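Local coordinates for protein chitinase A (PDB 4RL3) that probably hydrolyses the glycosidic bonds of chitin, this chain being the catalytic domain of a class III, family GH18 chitinase from a fern, at residues V89-T94 and V135-Q140; V129-F134 and Y166-G171; D37-S40 and A44-G47; S97-N102 and G139-Q144. All coordinates share one frame; numbering follows the deposited sequence.

Contact 1. Residues V89-T94 and V135-Q140; sequences VQFTAT and VSCIGQ
Q140 NE2 donates to S136 OG over 2.9 Å, nearly in the amide plane, the two residues one helical turn apart; beside them C137 and I138 of the same helix receive F91. The meeting itself is apolar. F91 has CG anti to its backbone N (chi1 -172°), which sends the ring out from the loop to the helix. There CZ packs 3.6 Å from C137 CB, and CE2 lies 4.0 Å from I138 CD1, the ring and the isoleucine chain lying alongside but pointing opposite ways. C137 SG is beside the ring rather than over it: it sits in the ring plane at the edge, 5.2 Å from the centroid, a sulfur-aromatic contact. The same sulfur is 4.2 Å from A93 CB. In the TIM-barrel fold of GH18 enzymes, this joins the loop after strand 87-88 to helix 131-147, which packs outside strand 118-123. With an alanine in place of F91, C137 and I138 would probably lose the ring they pack against, opening a gap between loop and helix. Farther round the F91 ring, Y123 and F134 make edge-to-face pairs, and W99 meets it with planes inclined at about 45°.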
loop_
_atom_site.group_PDB
_atom_site.type_symbol
_atom_site.label_atom_id
_atom_site.label_comp_id
_atom_site.label_asym_id
_atom_site.label_seq_id
_atom_site.Cartn_x
_atom_site.Cartn_y
_atom_site.Cartn_z
ATOM N N VAL A 89 -15.440 -1.887 -4.663
ATOM C CA VAL A 89 -15.341 -0.775 -3.740
ATOM C C VAL A 89 -15.306 0.507 -4.561
ATOM O O VAL A 89 -14.240 1.011 -4.912
ATOM C CB VAL A 89 -14.097 -0.898 -2.831
ATOM C CG1 VAL A 89 -13.986 0.315 -1.911
ATOM C CG2 VAL A 89 -14.161 -2.173 -2.013
ATOM N N GLN A 90 -16.488 1.038 -4.850
ATOM C CA GLN A 90 -16.629 2.292 -5.574
ATOM C C GLN A 90 -16.362 3.441 -4.626
ATOM O O GLN A 90 -17.027 3.549 -3.586
ATOM C CB GLN A 90 -18.055 2.438 -6.126
ATOM C CG GLN A 90 -18.378 1.474 -7.250
ATOM C CD GLN A 90 -17.613 1.781 -8.518
ATOM O OE1 GLN A 90 -16.970 2.831 -8.647
ATOM N NE2 GLN A 90 -17.689 0.870 -9.482
ATOM N N PHE A 91 -15.397 4.298 -4.951
ATOM C CA PHE A 91 -15.221 5.484 -4.130
ATOM C C PHE A 91 -16.474 6.342 -4.251
ATOM O O PHE A 91 -16.921 6.646 -5.350
ATOM C CB PHE A 91 -14.001 6.312 -4.533
ATOM C CG PHE A 91 -13.713 7.423 -3.560
ATOM C CD1 PHE A 91 -14.388 8.630 -3.646
ATOM C CD2 PHE A 91 -12.818 7.230 -2.527
ATOM C CE1 PHE A 91 -14.155 9.634 -2.734
ATOM C CE2 PHE A 91 -12.575 8.235 -1.614
ATOM C CZ PHE A 91 -13.250 9.433 -1.713
ATOM N N THR A 92 -17.035 6.737 -3.116
ATOM C CA THR A 92 -18.243 7.555 -3.156
ATOM C C THR A 92 -18.400 8.415 -1.897
ATOM O O THR A 92 -18.079 7.995 -0.776
ATOM C CB THR A 92 -19.479 6.677 -3.445
ATOM O OG1 THR A 92 -20.647 7.497 -3.599
ATOM C CG2 THR A 92 -19.693 5.660 -2.365
ATOM N N ALA A 93 -18.856 9.643 -2.112
ATOM C CA ALA A 93 -18.970 10.629 -1.052
ATOM C C ALA A 93 -20.311 11.329 -1.162
ATOM O O ALA A 93 -20.721 11.722 -2.253
ATOM C CB ALA A 93 -17.854 11.658 -1.171
ATOM N N THR A 94 -20.974 11.502 -0.027
ATOM C CA THR A 94 -22.219 12.283 0.030
ATOM C C THR A 94 -21.928 13.742 -0.306
ATOM O O THR A 94 -22.649 14.369 -1.089
ATOM C CB THR A 94 -22.855 12.177 1.436
ATOM O OG1 THR A 94 -23.179 10.804 1.701
ATOM C CG2 THR A 94 -24.118 13.038 1.540
ATOM N N VAL A 135 -9.835 13.416 -5.660
ATOM C CA VAL A 135 -8.579 14.047 -5.308
ATOM C C VAL A 135 -8.747 14.973 -4.100
ATOM O O VAL A 135 -7.918 14.982 -3.190
ATOM C CB VAL A 135 -7.979 14.799 -6.524
ATOM C CG1 VAL A 135 -6.818 15.687 -6.112
ATOM C CG2 VAL A 135 -7.555 13.812 -7.613
ATOM N N SER A 136 -9.818 15.757 -4.089
ATOM C CA SER A 136 -10.088 16.637 -2.965
ATOM C C SER A 136 -10.254 15.854 -1.659
ATOM O O SER A 136 -9.678 16.209 -0.640
ATOM C CB SER A 136 -11.353 17.447 -3.234
ATOM O OG SER A 136 -11.581 18.374 -2.183
ATOM N N CYS A 137 -11.036 14.782 -1.705
ATOM C CA CYS A 137 -11.267 13.965 -0.507
ATOM C C CYS A 137 -9.959 13.400 0.048
ATOM O O CYS A 137 -9.664 13.527 1.237
ATOM C CB CYS A 137 -12.214 12.797 -0.816
ATOM S SG CYS A 137 -13.949 13.277 -0.963
ATOM N N ILE A 138 -9.183 12.763 -0.811
ATOM C CA ILE A 138 -7.975 12.083 -0.354
ATOM C C ILE A 138 -6.875 13.075 0.025
ATOM O O ILE A 138 -6.176 12.883 1.029
ATOM C CB ILE A 138 -7.446 11.096 -1.416
ATOM C CG1 ILE A 138 -8.478 9.995 -1.693
ATOM C CG2 ILE A 138 -6.106 10.498 -0.996
ATOM C CD1 ILE A 138 -8.899 9.188 -0.491
ATOM N N GLY A 139 -6.707 14.120 -0.776
ATOM C CA GLY A 139 -5.699 15.124 -0.481
ATOM C C GLY A 139 -5.946 15.781 0.865
ATOM O O GLY A 139 -5.027 15.970 1.674
ATOM N N GLN A 140 -7.202 16.114 1.132
ATOM C CA GLN A 140 -7.573 16.700 2.427
ATOM C C GLN A 140 -7.367 15.716 3.574
ATOM O O GLN A 140 -6.895 16.086 4.634
ATOM C CB GLN A 140 -9.025 17.159 2.405
ATOM C CG GLN A 140 -9.259 18.408 1.591
ATOM C CD GLN A 140 -10.686 18.899 1.751
ATOM O OE1 GLN A 140 -11.071 19.348 2.830
ATOM N NE2 GLN A 140 -11.484 18.795 0.698
#

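Contact 2. Residues V129-F134 and Y166-G171; sequences VSTSTF and YTALFG
The ring of F134 points an edge at the face of Y166, the T-shaped pair on which this helix-helix contact turns. The centroids are 5.6 Å apart and the planes stand at 73°. F134 CE2 is above the tyrosine ring, displaced toward its rim, while CZ comes 3.8 Å from Y166 OH. Both rings owe this meeting to their first torsions: F134 CG is anti to the backbone N (chi1 174°), whereas Y166 keeps CG beside its own N, so each ring leans in from a backbone that does not face the other directly. Looser packing borders the pair. L169 CD2 lies 4.5 Å from F134 CE2, and at the partly exposed margin T131 CG2 and A168 CB are 4.4 Å apart. One shell out, F126 makes a further edge-to-face pair with F134, and I121 of strand 118-123 touches both F134 and Y166. S130 takes the N-cap position of the F134 helix. The two helices, 131-147 and 163-173, are neighbours on the outside of the TIM barrel, and the Y166 side chain is about 11 Å from a bound magnesium ion. Across the interface no hydrogen bond forms; the tyrosine's polar end is instead satisfied by the Y123 carbonyl oxygen, which probably fixes its ring as a steady face for F134.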
loop_
_atom_site.group_PDB
_atom_site.type_symbol
_atom_site.label_atom_id
_atom_site.label_comp_id
_atom_site.label_asym_id
_atom_site.label_seq_id
_atom_site.Cartn_x
_atom_site.Cartn_y
_atom_site.Cartn_z
ATOM N N VAL A 129 -17.884 8.679 -8.979
ATOM C CA VAL A 129 -17.268 9.896 -8.474
ATOM C C VAL A 129 -16.410 10.568 -9.544
ATOM O O VAL A 129 -15.771 9.900 -10.353
ATOM C CB VAL A 129 -16.427 9.601 -7.211
ATOM C CG1 VAL A 129 -15.183 8.788 -7.543
ATOM C CG2 VAL A 129 -16.056 10.895 -6.497
ATOM N N SER A 130 -16.387 11.893 -9.543
ATOM C CA SER A 130 -15.477 12.619 -10.422
ATOM C C SER A 130 -14.062 12.558 -9.878
ATOM O O SER A 130 -13.841 12.380 -8.684
ATOM C CB SER A 130 -15.887 14.073 -10.579
ATOM O OG SER A 130 -15.601 14.813 -9.407
ATOM N N THR A 131 -13.099 12.727 -10.759
ATOM C CA THR A 131 -11.708 12.715 -10.350
ATOM C C THR A 131 -11.397 13.878 -9.403
ATOM O O THR A 131 -10.667 13.702 -8.427
ATOM C CB THR A 131 -10.798 12.694 -11.590
ATOM O OG1 THR A 131 -10.998 11.440 -12.255
ATOM C CG2 THR A 131 -9.328 12.888 -11.232
ATOM N N SER A 132 -11.958 15.055 -9.674
ATOM C CA SER A 132 -11.762 16.202 -8.790
ATOM C C SER A 132 -12.269 15.919 -7.377
ATOM O O SER A 132 -11.628 16.298 -6.403
ATOM C CB SER A 132 -12.454 17.449 -9.344
ATOM O OG SER A 132 -11.780 17.937 -10.494
ATOM N N THR A 133 -13.419 15.255 -7.274
ATOM C CA THR A 133 -13.991 14.917 -5.976
ATOM C C THR A 133 -13.091 13.941 -5.230
ATOM O O THR A 133 -12.787 14.154 -4.065
ATOM C CB THR A 133 -15.416 14.367 -6.109
ATOM O OG1 THR A 133 -16.278 15.420 -6.568
ATOM C CG2 THR A 133 -15.923 13.831 -4.779
ATOM N N PHE A 134 -12.646 12.890 -5.916
ATOM C CA PHE A 134 -11.725 11.923 -5.320
ATOM C C PHE A 134 -10.445 12.595 -4.817
ATOM O O PHE A 134 -10.028 12.384 -3.682
ATOM C CB PHE A 134 -11.381 10.812 -6.321
ATOM C CG PHE A 134 -10.330 9.851 -5.837
ATOM C CD1 PHE A 134 -10.598 8.979 -4.796
ATOM C CD2 PHE A 134 -9.066 9.826 -6.415
ATOM C CE1 PHE A 134 -9.634 8.101 -4.347
ATOM C CE2 PHE A 134 -8.095 8.928 -5.983
ATOM C CZ PHE A 134 -8.378 8.082 -4.930
ATOM N N TYR A 166 -4.670 9.145 -9.899
ATOM C CA TYR A 166 -3.533 9.207 -8.987
ATOM C C TYR A 166 -2.443 10.197 -9.390
ATOM O O TYR A 166 -1.783 10.760 -8.521
ATOM C CB TYR A 166 -2.977 7.817 -8.726
ATOM C CG TYR A 166 -3.852 7.025 -7.777
ATOM C CD1 TYR A 166 -3.721 7.172 -6.394
ATOM C CD2 TYR A 166 -4.833 6.162 -8.252
ATOM C CE1 TYR A 166 -4.523 6.465 -5.520
ATOM C CE2 TYR A 166 -5.642 5.458 -7.381
ATOM C CZ TYR A 166 -5.485 5.613 -6.018
ATOM O OH TYR A 166 -6.287 4.901 -5.143
ATOM N N THR A 167 -2.242 10.430 -10.690
ATOM C CA THR A 167 -1.297 11.483 -11.071
ATOM C C THR A 167 -1.813 12.873 -10.678
ATOM O O THR A 167 -1.038 13.744 -10.278
ATOM C CB THR A 167 -0.925 11.472 -12.570
ATOM O OG1 THR A 167 -2.106 11.614 -13.379
ATOM C CG2 THR A 167 -0.153 10.204 -12.938
ATOM N N ALA A 168 -3.122 13.087 -10.794
ATOM C CA ALA A 168 -3.723 14.342 -10.352
ATOM C C ALA A 168 -3.507 14.509 -8.852
ATOM O O ALA A 168 -3.103 15.574 -8.384
ATOM C CB ALA A 168 -5.206 14.381 -10.683
ATOM N N LEU A 169 -3.763 13.437 -8.105
ATOM C CA LEU A 169 -3.567 13.445 -6.659
ATOM C C LEU A 169 -2.106 13.713 -6.297
ATOM O O LEU A 169 -1.817 14.601 -5.496
ATOM C CB LEU A 169 -4.026 12.117 -6.052
ATOM C CG LEU A 169 -3.808 11.888 -4.554
ATOM C CD1 LEU A 169 -4.436 12.992 -3.701
ATOM C CD2 LEU A 169 -4.328 10.507 -4.165
ATOM N N PHE A 170 -1.175 12.972 -6.901
ATOM C CA PHE A 170 0.235 13.137 -6.558
ATOM C C PHE A 170 0.789 14.509 -6.940
ATOM O O PHE A 170 1.538 15.116 -6.178
ATOM C CB PHE A 170 1.106 12.039 -7.185
ATOM C CG PHE A 170 2.540 12.096 -6.734
ATOM C CD1 PHE A 170 2.919 11.569 -5.506
ATOM C CD2 PHE A 170 3.505 12.718 -7.512
ATOM C CE1 PHE A 170 4.233 11.642 -5.068
ATOM C CE2 PHE A 170 4.812 12.803 -7.069
ATOM C CZ PHE A 170 5.182 12.257 -5.858
ATOM N N GLY A 171 0.422 14.989 -8.125
ATOM C CA GLY A 171 0.945 16.256 -8.631
ATOM C C GLY A 171 0.530 17.437 -7.773
ATOM O O GLY A 171 1.215 18.463 -7.741
#

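Contact 3. Residues D37-S40 and A44-G47; sequences DYTS and ATNG
T45 N donates to D37 O across 2.9 Å, the donor standing well above the carbonyl plane although the bond itself is fairly straight at 161°. Beside it Y38 and A44 form a single beta bridge, and these links pinch together the two arms of the loop that follows strand 27-36 of the barrel. The tight part lies at the buried Y38. A44 CA sits almost squarely over the ring, 3.8 Å from its centroid and 12° off the normal, a CH-pi contact, and A44 CB reaches Y38 CZ at 3.9 Å. The phenol oxygen is tied by a hydrogen bond to Q90 O. Were Y38 a serine, A44 would probably lose the ring face it lies on and Q90 O its hydroxyl partner. The solvent side begins at A44, itself exposed; farther out the packing thins to two methyls of partly exposed threonines, T39 CG2 and T45 CG2, 3.8 Å apart and crossing at a slant.

The D37 end is buried and polar, with one bound water. D37 CG occupies the crowded position between the backbone N and carbonyl carbon (chi1 55°), which brings OD2 back over the second arm. Water 1 donates to D37 OD2 over 2.7 Å and takes a weak bond from N46 N, while G47 N adds a weak bond to OD2 at 3.4 Å. W99 NE1 also bonds to OD2 and Y123 OH to OD1, so both oxygens of this carboxylate have partners, which is likely to stop the group from turning.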
loop_
_atom_site.group_PDB
_atom_site.type_symbol
_atom_site.label_atom_id
_atom_site.label_comp_id
_atom_site.label_asym_id
_atom_site.label_seq_id
_atom_site.Cartn_x
_atom_site.Cartn_y
_atom_site.Cartn_z
ATOM N N ASP A 37 -14.613 2.071 3.764
ATOM C CA ASP A 37 -15.760 2.860 4.209
ATOM C C ASP A 37 -17.047 2.298 3.611
ATOM O O ASP A 37 -17.791 2.991 2.906
ATOM C CB ASP A 37 -15.564 4.354 3.883
ATOM C CG ASP A 37 -15.285 4.632 2.403
ATOM O OD1 ASP A 37 -14.576 3.840 1.738
ATOM O OD2 ASP A 37 -15.771 5.662 1.893
ATOM N N TYR A 38 -17.283 1.025 3.915
ATOM C CA TYR A 38 -18.456 0.282 3.487
ATOM C C TYR A 38 -18.898 -0.638 4.604
ATOM O O TYR A 38 -18.089 -1.066 5.436
ATOM C CB TYR A 38 -18.126 -0.579 2.275
ATOM C CG TYR A 38 -18.321 0.087 0.925
ATOM C CD1 TYR A 38 -17.412 1.019 0.431
ATOM C CD2 TYR A 38 -19.406 -0.236 0.128
ATOM C CE1 TYR A 38 -17.591 1.605 -0.813
ATOM C CE2 TYR A 38 -19.595 0.350 -1.112
ATOM C CZ TYR A 38 -18.684 1.274 -1.582
ATOM O OH TYR A 38 -18.876 1.868 -2.824
ATOM N N THR A 39 -20.175 -0.992 4.593
ATOM C CA THR A 39 -20.683 -2.019 5.493
ATOM C C THR A 39 -20.446 -3.386 4.873
ATOM O O THR A 39 -20.169 -3.499 3.668
ATOM C CB THR A 39 -22.191 -1.872 5.721
ATOM O OG1 THR A 39 -22.891 -2.178 4.509
ATOM C CG2 THR A 39 -22.535 -0.468 6.198
ATOM N N SER A 40 -20.614 -4.434 5.678
ATOM C CA SER A 40 -20.429 -5.797 5.188
ATOM C C SER A 40 -21.469 -6.178 4.128
ATOM O O SER A 40 -21.260 -7.127 3.372
ATOM C CB SER A 40 -20.474 -6.795 6.344
ATOM O OG SER A 40 -21.729 -6.764 6.990
ATOM N N ALA A 44 -21.990 1.868 1.043
ATOM C CA ALA A 44 -21.011 2.908 1.393
ATOM C C ALA A 44 -21.414 3.623 2.693
ATOM O O ALA A 44 -22.603 3.830 2.953
ATOM C CB ALA A 44 -20.875 3.909 0.258
ATOM N N THR A 45 -20.422 4.018 3.493
ATOM C CA THR A 45 -20.677 4.668 4.773
ATOM C C THR A 45 -20.314 6.146 4.785
ATOM O O THR A 45 -20.325 6.764 5.854
ATOM C CB THR A 45 -19.881 3.992 5.899
ATOM O OG1 THR A 45 -18.478 4.140 5.619
ATOM C CG2 THR A 45 -20.242 2.525 6.020
ATOM N N ASN A 46 -19.952 6.703 3.626
ATOM C CA ASN A 46 -19.521 8.101 3.525
ATOM C C ASN A 46 -18.296 8.421 4.374
ATOM O O ASN A 46 -18.271 9.384 5.154
ATOM C CB ASN A 46 -20.665 9.067 3.847
ATOM C CG ASN A 46 -20.347 10.486 3.432
ATOM O OD1 ASN A 46 -19.705 10.720 2.396
ATOM N ND2 ASN A 46 -20.783 11.449 4.236
ATOM N N GLY A 47 -17.277 7.591 4.210
ATOM C CA GLY A 47 -15.993 7.816 4.833
ATOM C C GLY A 47 -15.832 7.306 6.255
ATOM O O GLY A 47 -14.818 7.588 6.886
HETATM O O HOH W 1 -18.384 6.125 1.255
#

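Contact 4. Residues S97-N102 and G139-Q144; sequences SSWVAN and GQLITQ
Helices 97-102 and 139-144, meeting through W99 and V100 on one and Q140, L141 and Q144 on the other, run in roughly the same direction, their axes 9.4 Å apart and crossing at -35°. The backbones come nearest at V100 and L141, whose CA atoms are only 5.9 Å apart. V100 fills the middle of the interface: its CG2 packs 3.9 Å from Q140 CB, the two side chains crossing at about a right angle, and CG1, anti to the backbone N (chi1 167°), lies 3.5 Å from Q144 NE2. This last is a touch of methyl and amide, and no hydrogen bond spans the interface. These helices, 96-114 and 131-147, precede and follow strand 118-123 in the (beta/alpha)8 barrel, a strand that runs through the DxxDxDxE signature of GH18. On the side toward that strand W99 extends its six-membered ring until CH2 is 4.0 Å from L141 CD2, while L141 also rests on I119 and W99 on Y123. The two glutamines lie on the more exposed side of V100. Each is stretched out beyond CG: Q140 passes across the valine, its CD 4.1 Å from V100 CG2, whereas Q144, one turn on, comes in aslant and meets V100 with its amide end.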
loop_
_atom_site.group_PDB
_atom_site.type_symbol
_atom_site.label_atom_id
_atom_site.label_comp_id
_atom_site.label_asym_id
_atom_site.label_seq_id
_atom_site.Cartn_x
_atom_site.Cartn_y
_atom_site.Cartn_z
ATOM N N SER A 97 -16.954 17.531 2.087
ATOM C CA SER A 97 -16.693 17.902 3.465
ATOM C C SER A 97 -17.110 16.823 4.452
ATOM O O SER A 97 -16.407 16.582 5.442
ATOM C CB SER A 97 -17.357 19.235 3.819
ATOM O OG SER A 97 -18.766 19.137 3.776
ATOM N N SER A 98 -18.241 16.170 4.203
ATOM C CA SER A 98 -18.727 15.149 5.134
ATOM C C SER A 98 -17.885 13.877 5.038
ATOM O O SER A 98 -17.588 13.250 6.063
ATOM C CB SER A 98 -20.218 14.852 4.965
ATOM O OG SER A 98 -20.532 14.320 3.696
ATOM N N TRP A 99 -17.486 13.507 3.823
ATOM C CA TRP A 99 -16.615 12.339 3.653
ATOM C C TRP A 99 -15.284 12.587 4.386
ATOM O O TRP A 99 -14.807 11.734 5.158
ATOM C CB TRP A 99 -16.392 11.999 2.157
ATOM C CG TRP A 99 -15.698 10.665 1.968
ATOM C CD1 TRP A 99 -16.295 9.467 1.725
ATOM C CD2 TRP A 99 -14.288 10.403 2.049
ATOM N NE1 TRP A 99 -15.353 8.468 1.663
ATOM C CE2 TRP A 99 -14.114 9.016 1.853
ATOM C CE3 TRP A 99 -13.161 11.201 2.259
ATOM C CZ2 TRP A 99 -12.860 8.408 1.867
ATOM C CZ3 TRP A 99 -11.906 10.597 2.277
ATOM C CH2 TRP A 99 -11.766 9.213 2.071
ATOM N N VAL A 100 -14.689 13.752 4.147
ATOM C CA VAL A 100 -13.413 14.072 4.763
ATOM C C VAL A 100 -13.519 14.061 6.291
ATOM O O VAL A 100 -12.659 13.503 6.959
ATOM C CB VAL A 100 -12.876 15.428 4.256
ATOM C CG1 VAL A 100 -11.717 15.915 5.111
ATOM C CG2 VAL A 100 -12.467 15.309 2.789
ATOM N N ALA A 101 -14.581 14.650 6.848
ATOM C CA ALA A 101 -14.713 14.688 8.298
ATOM C C ALA A 101 -14.820 13.287 8.883
ATOM O O ALA A 101 -14.209 12.974 9.908
ATOM C CB ALA A 101 -15.892 15.552 8.721
ATOM N N ASN A 102 -15.587 12.433 8.221
ATOM C CA ASN A 102 -15.708 11.046 8.654
ATOM C C ASN A 102 -14.438 10.230 8.473
ATOM O O ASN A 102 -14.119 9.371 9.305
ATOM C CB ASN A 102 -16.861 10.367 7.917
ATOM C CG ASN A 102 -18.214 10.676 8.531
ATOM O OD1 ASN A 102 -18.330 10.906 9.738
ATOM N ND2 ASN A 102 -19.246 10.655 7.706
ATOM N N GLY A 139 -6.707 14.120 -0.776
ATOM C CA GLY A 139 -5.699 15.124 -0.481
ATOM C C GLY A 139 -5.946 15.781 0.865
ATOM O O GLY A 139 -5.027 15.970 1.674
ATOM N N GLN A 140 -7.202 16.114 1.132
ATOM C CA GLN A 140 -7.573 16.700 2.427
ATOM C C GLN A 140 -7.367 15.716 3.574
ATOM O O GLN A 140 -6.895 16.086 4.634
ATOM C CB GLN A 140 -9.025 17.159 2.405
ATOM C CG GLN A 140 -9.259 18.408 1.591
ATOM C CD GLN A 140 -10.686 18.899 1.751
ATOM O OE1 GLN A 140 -11.071 19.348 2.830
ATOM N NE2 GLN A 140 -11.484 18.795 0.698
ATOM N N LEU A 141 -7.752 14.459 3.364
ATOM C CA LEU A 141 -7.568 13.410 4.368
ATOM C C LEU A 141 -6.092 13.299 4.761
ATOM O O LEU A 141 -5.751 13.332 5.941
ATOM C CB LEU A 141 -8.077 12.077 3.824
ATOM C CG LEU A 141 -7.749 10.823 4.634
ATOM C CD1 LEU A 141 -8.349 10.908 6.034
ATOM C CD2 LEU A 141 -8.238 9.588 3.909
ATOM N N ILE A 142 -5.220 13.184 3.762
ATOM C CA ILE A 142 -3.791 13.028 4.044
ATOM C C ILE A 142 -3.220 14.279 4.715
ATOM O O ILE A 142 -2.458 14.199 5.682
ATOM C CB ILE A 142 -2.991 12.698 2.766
ATOM C CG1 ILE A 142 -3.388 11.328 2.234
ATOM C CG2 ILE A 142 -1.501 12.741 3.046
ATOM C CD1 ILE A 142 -2.873 11.042 0.834
ATOM N N THR A 143 -3.605 15.439 4.195
ATOM C CA THR A 143 -3.099 16.711 4.689
ATOM C C THR A 143 -3.491 16.903 6.153
ATOM O O THR A 143 -2.655 17.285 6.985
ATOM C CB THR A 143 -3.623 17.877 3.827
ATOM O OG1 THR A 143 -3.104 17.751 2.498
ATOM C CG2 THR A 143 -3.226 19.224 4.410
ATOM N N GLN A 144 -4.739 16.598 6.483
ATOM C CA GLN A 144 -5.191 16.711 7.868
ATOM C C GLN A 144 -4.519 15.699 8.796
ATOM O O GLN A 144 -4.146 16.047 9.916
ATOM C CB GLN A 144 -6.698 16.551 7.973
ATOM C CG GLN A 144 -7.494 17.736 7.476
ATOM C CD GLN A 144 -8.945 17.699 7.937
ATOM O OE1 GLN A 144 -9.252 17.320 9.074
ATOM N NE2 GLN A 144 -9.829 18.150 7.082
#

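Overall arrangement
Contacts 1, 2 and 4 share helix 131-147. Contact 1 is the middle one: its centre is about 9 Å from that of contact 2 and about 8 Å from that of contact 4. F91 CD2 meets F134 CD1 at 3.6 Å, and F91 CE2 meets W99 CZ2 at 3.5 Å. Contact 3 joins from the loop side, with Y38 OH probably hydrogen-bonded to Q90 O at 2.6 Å and D37 OD2 to W99 NE1 at 2.8 Å. Contacts 2 and 3 do not touch, their nearest atoms being about 9 Å apart. Y123, which touches F91, D37 and Y166, ties contacts 1, 2 and 3 to the strand bearing the GH18 signature.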